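Local coordinates for protein soluble lytic murein transglycosylase (PDB 1QSA) that probably cleaves the glycosidic bonds between N-acetylmuramic acid and N-acetylglucosamine in peptidoglycan, leaving a 1,6-anhydro bond in the N-acetylmuramic acid residue, at residues Leu3-Lys14 against Arg389-Asp397. Residues are numbered along the deposited sequence; the frame is centred on the assembly and turned at random.
Sequences LDEQRSRYAQIK and RELMYWNLD. With SO4 (sulfate ion), chain C; ACT (acetate ion), chain O.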
ATOM      1  N   LEU A   3      -3.147  39.012   6.142  1.00 11.54           N
ATOM      2  CA  LEU A   3      -2.813  37.671   5.673  1.00 12.10           C
ATOM      3  C   LEU A   3      -2.422  37.744   4.191  1.00 11.84           C
ATOM      4  O   LEU A   3      -1.465  37.104   3.758  1.00 12.33           O
ATOM      5  CB  LEU A   3      -4.016  36.736   5.829  1.00 12.26           C
ATOM      6  CG  LEU A   3      -3.793  35.291   5.374  1.00 12.39           C
ATOM      7  CD1 LEU A   3      -2.699  34.682   6.226  1.00 13.99           C
ATOM      8  CD2 LEU A   3      -5.084  34.475   5.507  1.00 12.86           C
ATOM      9  N   ASP A   4      -3.157  38.539   3.420  1.00 12.01           N
ATOM     10  CA  ASP A   4      -2.865  38.672   2.004  1.00 12.17           C
ATOM     11  C   ASP A   4      -1.455  39.227   1.761  1.00 12.74           C
ATOM     12  O   ASP A   4      -0.723  38.704   0.912  1.00 11.84           O
ATOM     13  CB  ASP A   4      -3.919  39.542   1.323  1.00 12.73           C
ATOM     14  CG  ASP A   4      -3.739  39.587  -0.182  1.00 16.49           C
ATOM     15  OD1 ASP A   4      -4.189  38.647  -0.874  1.00 18.15           O
ATOM     16  OD2 ASP A   4      -3.120  40.549  -0.658  1.00 14.97           O
ATOM     17  N   GLU A   5      -1.064  40.266   2.505  1.00 13.52           N
ATOM     18  CA  GLU A   5       0.282  40.835   2.349  1.00 12.65           C
ATOM     19  C   GLU A   5       1.352  39.846   2.805  1.00 12.27           C
ATOM     20  O   GLU A   5       2.416  39.743   2.186  1.00 12.18           O
ATOM     21  CB  GLU A   5       0.420  42.135   3.134  1.00 16.01           C
ATOM     22  CG  GLU A   5      -0.254  43.295   2.426  1.00 18.71           C
ATOM     23  CD  GLU A   5      -0.140  44.589   3.188  1.00 24.04           C
ATOM     24  OE1 GLU A   5       0.980  44.948   3.627  1.00 28.32           O
ATOM     25  OE2 GLU A   5      -1.175  45.257   3.330  1.00 28.39           O
ATOM     26  N   GLN A   6       1.074  39.131   3.891  1.00 10.16           N
ATOM     27  CA  GLN A   6       2.015  38.129   4.404  1.00 10.75           C
ATOM     28  C   GLN A   6       2.263  37.035   3.359  1.00 10.88           C
ATOM     29  O   GLN A   6       3.394  36.543   3.215  1.00 10.89           O
ATOM     30  CB  GLN A   6       1.484  37.513   5.696  1.00 10.69           C
ATOM     31  CG  GLN A   6       1.530  38.495   6.866  1.00 11.45           C
ATOM     32  CD  GLN A   6       0.615  38.103   8.022  1.00 13.29           C
ATOM     33  OE1 GLN A   6      -0.024  37.047   8.002  1.00 13.97           O
ATOM     34  NE2 GLN A   6       0.580  38.943   9.055  1.00 14.72           N
ATOM     35  N   ARG A   7       1.216  36.648   2.638  1.00  9.47           N
ATOM     36  CA  ARG A   7       1.344  35.622   1.595  1.00  9.88           C
ATOM     37  C   ARG A   7       2.391  36.026   0.555  1.00 10.90           C
ATOM     38  O   ARG A   7       3.249  35.217   0.179  1.00 11.26           O
ATOM     39  CB  ARG A   7      -0.010  35.357   0.938  1.00  9.57           C
ATOM     40  CG  ARG A   7      -0.882  34.464   1.793  1.00  9.32           C
ATOM     41  CD  ARG A   7      -2.293  34.394   1.259  1.00 10.36           C
ATOM     42  NE  ARG A   7      -3.054  33.359   1.949  1.00 11.00           N
ATOM     43  CZ  ARG A   7      -4.291  33.003   1.614  1.00 12.58           C
ATOM     44  NH1 ARG A   7      -4.914  33.631   0.622  1.00 14.86           N
ATOM     45  NH2 ARG A   7      -4.914  32.040   2.287  1.00 13.53           N
ATOM     46  N   SER A   8       2.340  37.281   0.104  1.00 11.21           N
ATOM     47  CA  SER A   8       3.314  37.764  -0.881  1.00 11.01           C
ATOM     48  C   SER A   8       4.728  37.721  -0.293  1.00 10.92           C
ATOM     49  O   SER A   8       5.655  37.239  -0.950  1.00 11.88           O
ATOM     50  CB  SER A   8       2.997  39.202  -1.328  1.00 12.65           C
ATOM     51  OG  SER A   8       1.788  39.275  -2.071  1.00 13.59           O
ATOM     52  N   ARG A   9       4.885  38.208   0.938  1.00 10.11           N
ATOM     53  CA  ARG A   9       6.205  38.215   1.586  1.00 11.03           C
ATOM     54  C   ARG A   9       6.718  36.792   1.800  1.00 11.43           C
ATOM     55  O   ARG A   9       7.918  36.546   1.677  1.00 10.27           O
ATOM     56  CB  ARG A   9       6.182  38.981   2.909  1.00 11.75           C
ATOM     57  CG  ARG A   9       5.834  40.465   2.739  1.00 12.09           C
ATOM     58  CD  ARG A   9       6.334  41.303   3.908  1.00 11.85           C
ATOM     59  NE  ARG A   9       5.879  40.842   5.221  1.00 12.06           N
ATOM     60  CZ  ARG A   9       4.656  41.033   5.703  1.00 13.77           C
ATOM     61  NH1 ARG A   9       3.715  41.574   4.933  1.00 13.05           N
ATOM     62  NH2 ARG A   9       4.348  40.597   6.911  1.00 13.36           N
ATOM     63  N   TYR A  10       5.803  35.852   2.034  1.00 10.55           N
ATOM     64  CA  TYR A  10       6.188  34.446   2.245  1.00  9.99           C
ATOM     65  C   TYR A  10       6.784  33.870   0.961  1.00 12.11           C
ATOM     66  O   TYR A  10       7.853  33.254   0.981  1.00 11.39           O
ATOM     67  CB  TYR A  10       4.979  33.610   2.696  1.00 10.12           C
ATOM     68  CG  TYR A  10       5.339  32.201   3.106  1.00  9.13           C
ATOM     69  CD1 TYR A  10       6.034  31.957   4.288  1.00 10.39           C
ATOM     70  CD2 TYR A  10       4.983  31.114   2.308  1.00 10.99           C
ATOM     71  CE1 TYR A  10       6.373  30.657   4.669  1.00 12.74           C
ATOM     72  CE2 TYR A  10       5.318  29.804   2.684  1.00 11.60           C
ATOM     73  CZ  TYR A  10       6.011  29.593   3.862  1.00 11.52           C
ATOM     74  OH  TYR A  10       6.356  28.307   4.235  1.00 14.47           O
ATOM     75  N   ALA A  11       6.088  34.047  -0.157  1.00 10.06           N
ATOM     76  CA  ALA A  11       6.591  33.554  -1.440  1.00 10.14           C
ATOM     77  C   ALA A  11       7.925  34.240  -1.773  1.00 10.37           C
ATOM     78  O   ALA A  11       8.867  33.596  -2.249  1.00 11.27           O
ATOM     79  CB  ALA A  11       5.568  33.816  -2.542  1.00 13.16           C
ATOM     80  N   GLN A  12       8.025  35.524  -1.457  1.00 11.60           N
ATOM     81  CA  GLN A  12       9.236  36.286  -1.749  1.00 11.64           C
ATOM     82  C   GLN A  12      10.437  35.874  -0.908  1.00 12.08           C
ATOM     83  O   GLN A  12      11.564  35.786  -1.431  1.00 12.12           O
ATOM     84  CB  GLN A  12       8.936  37.791  -1.669  1.00 13.19           C
ATOM     85  CG  GLN A  12       8.003  38.235  -2.814  1.00 15.49           C
ATOM     86  CD  GLN A  12       7.140  39.451  -2.483  1.00 19.23           C
ATOM     87  OE1 GLN A  12       7.162  39.971  -1.364  1.00 18.62           O
ATOM     88  NE2 GLN A  12       6.355  39.899  -3.469  1.00 22.31           N
ATOM     89  N   ILE A  13      10.220  35.576   0.370  1.00 11.00           N
ATOM     90  CA  ILE A  13      11.337  35.171   1.216  1.00 11.03           C
ATOM     91  C   ILE A  13      11.861  33.794   0.785  1.00 12.64           C
ATOM     92  O   ILE A  13      13.058  33.547   0.827  1.00 13.74           O
ATOM     93  CB  ILE A  13      10.994  35.230   2.731  1.00 10.90           C
ATOM     94  CG1 ILE A  13      12.280  35.271   3.562  1.00 11.11           C
ATOM     95  CG2 ILE A  13      10.129  34.042   3.154  1.00 11.35           C
ATOM     96  CD1 ILE A  13      12.030  35.451   5.058  1.00 11.28           C
ATOM     97  N   LYS A  14      10.966  32.924   0.329  1.00 12.49           N
ATOM     98  CA  LYS A  14      11.366  31.591  -0.132  1.00 11.69           C
ATOM     99  C   LYS A  14      12.174  31.708  -1.424  1.00 13.36           C
ATOM    100  O   LYS A  14      13.145  30.985  -1.621  1.00 13.97           O
ATOM    101  CB  LYS A  14      10.137  30.708  -0.350  1.00 12.19           C
ATOM    102  CG  LYS A  14       9.548  30.201   0.948  1.00 12.91           C
ATOM    103  CD  LYS A  14       8.174  29.569   0.727  1.00 14.12           C
ATOM    104  CE  LYS A  14       8.241  28.329  -0.161  1.00 14.30           C
ATOM    105  NZ  LYS A  14       6.890  27.678  -0.255  1.00 17.75           N
ATOM    106  N   ARG A 389      -4.747  25.779   5.830  1.00 10.85           N
ATOM    107  CA  ARG A 389      -5.279  26.709   4.839  1.00 11.42           C
ATOM    108  C   ARG A 389      -4.162  27.312   3.976  1.00  9.02           C
ATOM    109  O   ARG A 389      -4.266  27.337   2.752  1.00 10.87           O
ATOM    110  CB  ARG A 389      -6.071  27.825   5.532  1.00 12.77           C
ATOM    111  CG  ARG A 389      -6.572  28.922   4.591  1.00 16.47           C
ATOM    112  CD  ARG A 389      -7.332  30.004   5.354  1.00 18.42           C
ATOM    113  NE  ARG A 389      -7.763  31.086   4.461  1.00 21.22           N
ATOM    114  CZ  ARG A 389      -8.133  32.309   4.861  1.00 24.71           C
ATOM    115  NH1 ARG A 389      -8.138  32.642   6.151  1.00 22.87           N
ATOM    116  NH2 ARG A 389      -8.504  33.209   3.957  1.00 24.43           N
ATOM    117  N   GLU A 390      -3.078  27.758   4.611  1.00  9.38           N
ATOM    118  CA  GLU A 390      -1.968  28.335   3.861  1.00  9.08           C
ATOM    119  C   GLU A 390      -1.304  27.304   2.970  1.00  8.18           C
ATOM    120  O   GLU A 390      -0.989  27.593   1.827  1.00  9.25           O
ATOM    121  CB  GLU A 390      -0.923  28.962   4.794  1.00  8.86           C
ATOM    122  CG  GLU A 390      -1.440  30.192   5.525  1.00  9.02           C
ATOM    123  CD  GLU A 390      -2.199  31.119   4.590  1.00 11.12           C
ATOM    124  OE1 GLU A 390      -1.556  31.673   3.682  1.00  9.89           O
ATOM    125  OE2 GLU A 390      -3.446  31.258   4.732  1.00 11.39           O
ATOM    126  N   LEU A 391      -1.074  26.109   3.512  1.00  9.59           N
ATOM    127  CA  LEU A 391      -0.427  25.050   2.734  1.00  9.09           C
ATOM    128  C   LEU A 391      -1.246  24.684   1.493  1.00 10.58           C
ATOM    129  O   LEU A 391      -0.693  24.541   0.404  1.00 10.08           O
ATOM    130  CB  LEU A 391      -0.175  23.834   3.615  1.00  9.56           C
ATOM    131  CG  LEU A 391       0.858  24.058   4.729  1.00  9.24           C
ATOM    132  CD1 LEU A 391       0.781  22.906   5.736  1.00 10.01           C
ATOM    133  CD2 LEU A 391       2.275  24.188   4.117  1.00  9.99           C
ATOM    134  N   MET A 392      -2.569  24.646   1.637  1.00 10.85           N
ATOM    135  CA  MET A 392      -3.431  24.331   0.498  1.00 11.05           C
ATOM    136  C   MET A 392      -3.420  25.501  -0.502  1.00 12.68           C
ATOM    137  O   MET A 392      -3.411  25.288  -1.715  1.00 13.40           O
ATOM    138  CB  MET A 392      -4.855  23.999   0.978  1.00 11.15           C
ATOM    139  CG  MET A 392      -4.949  22.693   1.769  1.00 10.18           C
ATOM    140  SD  MET A 392      -4.300  21.269   0.838  1.00 13.72           S
ATOM    141  CE  MET A 392      -5.609  21.045  -0.374  1.00 13.87           C
ATOM    142  N   TYR A 393      -3.345  26.732   0.013  1.00 11.28           N
ATOM    143  CA  TYR A 393      -3.293  27.912  -0.842  1.00 11.17           C
ATOM    144  C   TYR A 393      -2.064  27.849  -1.761  1.00 11.95           C
ATOM    145  O   TYR A 393      -2.140  28.208  -2.938  1.00 12.72           O
ATOM    146  CB  TYR A 393      -3.242  29.190  -0.012  1.00 12.40           C
ATOM    147  CG  TYR A 393      -3.167  30.422  -0.871  1.00 14.07           C
ATOM    148  CD1 TYR A 393      -4.291  30.875  -1.559  1.00 15.84           C
ATOM    149  CD2 TYR A 393      -1.972  31.137  -1.012  1.00 14.77           C
ATOM    150  CE1 TYR A 393      -4.230  32.008  -2.361  1.00 18.72           C
ATOM    151  CE2 TYR A 393      -1.903  32.273  -1.811  1.00 17.45           C
ATOM    152  CZ  TYR A 393      -3.039  32.703  -2.481  1.00 19.61           C
ATOM    153  OH  TYR A 393      -3.005  33.838  -3.259  1.00 23.26           O
ATOM    154  N   TRP A 394      -0.948  27.350  -1.233  1.00 10.66           N
ATOM    155  CA  TRP A 394       0.285  27.226  -2.018  1.00 10.33           C
ATOM    156  C   TRP A 394       0.407  25.897  -2.774  1.00 10.55           C
ATOM    157  O   TRP A 394       1.458  25.612  -3.365  1.00 11.78           O
ATOM    158  CB  TRP A 394       1.513  27.404  -1.110  1.00  9.18           C
ATOM    159  CG  TRP A 394       1.595  28.756  -0.456  1.00  7.51           C
ATOM    160  CD1 TRP A 394       1.559  29.014   0.880  1.00  9.57           C
ATOM    161  CD2 TRP A 394       1.743  30.023  -1.112  1.00 10.12           C
ATOM    162  NE1 TRP A 394       1.675  30.366   1.103  1.00 11.29           N
ATOM    163  CE2 TRP A 394       1.789  31.011  -0.100  1.00 11.30           C
ATOM    164  CE3 TRP A 394       1.841  30.421  -2.455  1.00 12.15           C
ATOM    165  CZ2 TRP A 394       1.930  32.380  -0.387  1.00 13.06           C
ATOM    166  CZ3 TRP A 394       1.985  31.793  -2.740  1.00 10.53           C
ATOM    167  CH2 TRP A 394       2.027  32.748  -1.709  1.00 10.78           C
ATOM    168  N   ASN A 395      -0.650  25.091  -2.753  1.00 10.09           N
ATOM    169  CA  ASN A 395      -0.662  23.788  -3.425  1.00 12.18           C
ATOM    170  C   ASN A 395       0.424  22.841  -2.901  1.00 11.43           C
ATOM    171  O   ASN A 395       1.041  22.088  -3.662  1.00 13.34           O
ATOM    172  CB  ASN A 395      -0.564  23.976  -4.947  1.00 13.15           C
ATOM    173  CG  ASN A 395      -1.735  24.765  -5.504  1.00 12.08           C
ATOM    174  OD1 ASN A 395      -2.882  24.410  -5.281  1.00 16.44           O
ATOM    175  ND2 ASN A 395      -1.450  25.879  -6.159  1.00 14.51           N
ATOM    176  N   LEU A 396       0.691  22.930  -1.604  1.00 11.01           N
ATOM    177  CA  LEU A 396       1.683  22.083  -0.941  1.00  9.93           C
ATOM    178  C   LEU A 396       0.890  20.944  -0.308  1.00  9.35           C
ATOM    179  O   LEU A 396       0.874  20.769   0.913  1.00  9.79           O
ATOM    180  CB  LEU A 396       2.443  22.898   0.128  1.00  9.46           C
ATOM    181  CG  LEU A 396       3.266  24.067  -0.441  1.00 10.68           C
ATOM    182  CD1 LEU A 396       3.791  24.984   0.671  1.00 10.60           C
ATOM    183  CD2 LEU A 396       4.410  23.513  -1.285  1.00 13.34           C
ATOM    184  N   ASP A 397       0.237  20.155  -1.157  1.00 10.32           N
ATOM    185  CA  ASP A 397      -0.606  19.072  -0.683  1.00 10.24           C
ATOM    186  C   ASP A 397       0.048  18.018   0.202  1.00  9.91           C
ATOM    187  O   ASP A 397      -0.587  17.545   1.139  1.00 11.36           O
ATOM    188  CB  ASP A 397      -1.353  18.404  -1.854  1.00 10.07           C
ATOM    189  CG  ASP A 397      -2.323  19.358  -2.558  1.00 11.80           C
ATOM    190  OD1 ASP A 397      -1.858  20.278  -3.238  1.00 12.10           O
ATOM    191  OD2 ASP A 397      -3.563  19.188  -2.465  1.00 12.92           O
TER
HETATM  192  S   SO4 C 702      -8.188  31.512   0.594  1.00 36.72           S
HETATM  193  O1  SO4 C 702      -8.614  30.665  -0.538  1.00 37.52           O
HETATM  194  O2  SO4 C 702      -9.364  31.956   1.371  1.00 38.63           O
HETATM  195  O3  SO4 C 702      -7.292  30.719   1.465  1.00 34.68           O
HETATM  196  O4  SO4 C 702      -7.508  32.702   0.061  1.00 36.16           O
HETATM  197  C   ACT O 801       6.499  25.343   2.625  1.00 15.88           C
HETATM  198  O   ACT O 801       7.009  24.488   1.875  1.00 16.97           O
HETATM  199  OXT ACT O 801       6.395  26.541   2.298  1.00 14.08           O
HETATM  200  CH3 ACT O 801       5.961  24.908   3.980  1.00 15.28           C
HETATM  201  O   HOH W   1      -4.037  35.826  -1.219  1.00 26.19           O
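With CG anti to its carbonyl carbon (chi1 -79°) and the chain extended from there to NE, R7 carries its guanidinium across to helix 383-393, where E390, bent back at chi2 (-45°), presents its carboxylate. The grip is side-on: NE of R7 donates to the syn lone pair of OE1 of E390 at 2.8 Å, and R7 NH2 reaches E390 OE2 at 3.0 Å, this oxygen being met somewhat out of the carboxylate plane. Y393 lies flat against one face of the guanidinium, the planes 12° apart and R7 CZ 3.8 Å from the ring centroid, a cation-pi stack. At the guanidinium edge a sulfate, probably from the crystallisation liquor, accepts from R7 NH1 and NH2 and from R389 NE and NH2, while a water links R7 NH1, D4 OD1 and Y393 OH. Further along, W394 turns its ring edge to R7 O, 3.2 Å from CZ2, and CH2 packs on A11 CB at 3.8 Å. Y35 OH is hydrogen-bonded to both E390 OE1 and W394 NE1. The contact thus ties the N-terminal helix to the L domain, some 375 residues on in the alpha-superhelical chain; E390 probably offsets the charge of R7, and the sulfate marks a small anion site between the two arginines.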